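Local coordinates for protein pyrrolidone-carboxylate peptidase (Deinococcus radiodurans R1, PDB 5Z48) that removes N-terminal pyroglutamyl (5-oxoproline) groups from peptides as a cysteine peptidase of the C15 family, generally where the next residue is not proline, at residues B[120-123]-B[124-127]. Residues are numbered along the deposited sequence; the frame is centred on the assembly and turned at random.
With DMS (dimethyl sulfoxide), chain H.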
# COMPACT_ATOMS: atom_id res chain seq x y z
N PRO B 120 18.32 19.87 12.20
CA PRO B 120 18.08 20.74 11.04
C PRO B 120 17.47 19.91 9.91
O PRO B 120 18.16 19.41 9.04
CB PRO B 120 19.48 21.26 10.72
CG PRO B 120 20.41 20.15 11.18
CD PRO B 120 19.75 19.58 12.40
N LEU B 121 16.13 19.72 9.99
CA LEU B 121 15.46 18.74 9.12
C LEU B 121 15.69 19.05 7.66
O LEU B 121 16.01 18.13 6.88
CB LEU B 121 13.95 18.69 9.42
CG LEU B 121 13.62 18.29 10.86
CD1 LEU B 121 12.08 18.38 11.05
CD2 LEU B 121 14.17 16.92 11.28
N ARG B 122 15.49 20.30 7.23
CA ARG B 122 15.59 20.58 5.79
C ARG B 122 17.03 20.45 5.30
O ARG B 122 17.25 19.97 4.18
CB ARG B 122 15.02 21.96 5.45
CG ARG B 122 13.52 22.09 5.72
CD ARG B 122 12.63 21.25 4.80
NE ARG B 122 11.24 21.18 5.31
CZ ARG B 122 10.30 20.42 4.77
NH1 ARG B 122 10.57 19.67 3.69
NH2 ARG B 122 9.10 20.34 5.31
N ALA B 123 18.02 20.79 6.13
CA ALA B 123 19.42 20.62 5.73
C ALA B 123 19.76 19.15 5.54
O ALA B 123 20.53 18.79 4.64
CB ALA B 123 20.33 21.23 6.78
N ILE B 124 19.19 18.27 6.38
CA ILE B 124 19.44 16.85 6.19
C ILE B 124 18.80 16.35 4.90
O ILE B 124 19.43 15.62 4.12
CB ILE B 124 18.95 16.05 7.40
CG1 ILE B 124 19.75 16.43 8.67
CG2 ILE B 124 19.08 14.52 7.13
CD1 ILE B 124 19.06 15.91 9.99
N LEU B 125 17.53 16.72 4.65
CA LEU B 125 16.88 16.31 3.40
C LEU B 125 17.67 16.77 2.19
O LEU B 125 17.81 16.02 1.21
CB LEU B 125 15.46 16.88 3.34
CG LEU B 125 14.45 16.29 4.34
CD1 LEU B 125 13.05 16.79 4.00
CD2 LEU B 125 14.45 14.77 4.51
N ALA B 126 18.23 17.98 2.26
CA ALA B 126 18.98 18.50 1.12
C ALA B 126 20.29 17.73 0.94
O ALA B 126 20.71 17.44 -0.18
CB ALA B 126 19.27 20.00 1.29
N ALA B 127 20.94 17.38 2.06
CA ALA B 127 22.17 16.60 1.95
C ALA B 127 21.89 15.21 1.38
O ALA B 127 22.65 14.71 0.54
CB ALA B 127 22.84 16.49 3.33
S DMS H . 13.41 22.23 12.00
O DMS H . 14.37 21.79 10.96
C1 DMS H . 13.41 21.29 13.55
C2 DMS H . 11.69 22.11 11.43
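The side chains of Arg122 and Leu125, three residues apart and so nearly one turn of helix, lie side by side and point the same way, NH1 of the Arg122 guanidinium 3.8 Å from CD1 of Leu125. This methyl approaches the flat group obliquely, neither squarely over a face nor squarely at an edge. A bend at chi2 of Arg122 (-68°) folds the chain over so that its end reaches this position. Its other nitrogens are engaged across the subunit interface: NE forms a salt bridge with Asp104 and NH2 one with Asp91, both of the second subunit, which should fix the rotation of the planar group. A modelled sodium ion lies about 3 Å from the nearest part of this side chain.

The puckered ring of Pro120, at the N-cap position, meets Ile124 one turn on, with Pro120 CD 4.4 Å from Ile124 CD1. CG1 of Ile124, placed anti to its own carbonyl carbon (chi1 -64°), lies 3.4 Å from Pro120 O. That oxygen also accepts the first i to i+4 bond, from Ile124 N at 3.1 Å. The next three bonds follow in sequence, Leu125 N to Leu121 O being nearly straight at 171°. At the start of the helix, Leu121 N donates to the oxygen of a dimethyl sulfoxide (2.9 Å), a molecule probably from the crystallisation liquor; its methyls lie against the Leu121 side chain.

This is the N-cap and the first two turns of helix 121-130, which packs on the central sheet: Leu121, Ile124 and Leu125 rest on Leu82 of strand 80-90, and Leu121, Arg122 and Leu125 on Ile137 of strand 135-138, while Pro120, Ala123 and Ile124 adjoin helix 194-211.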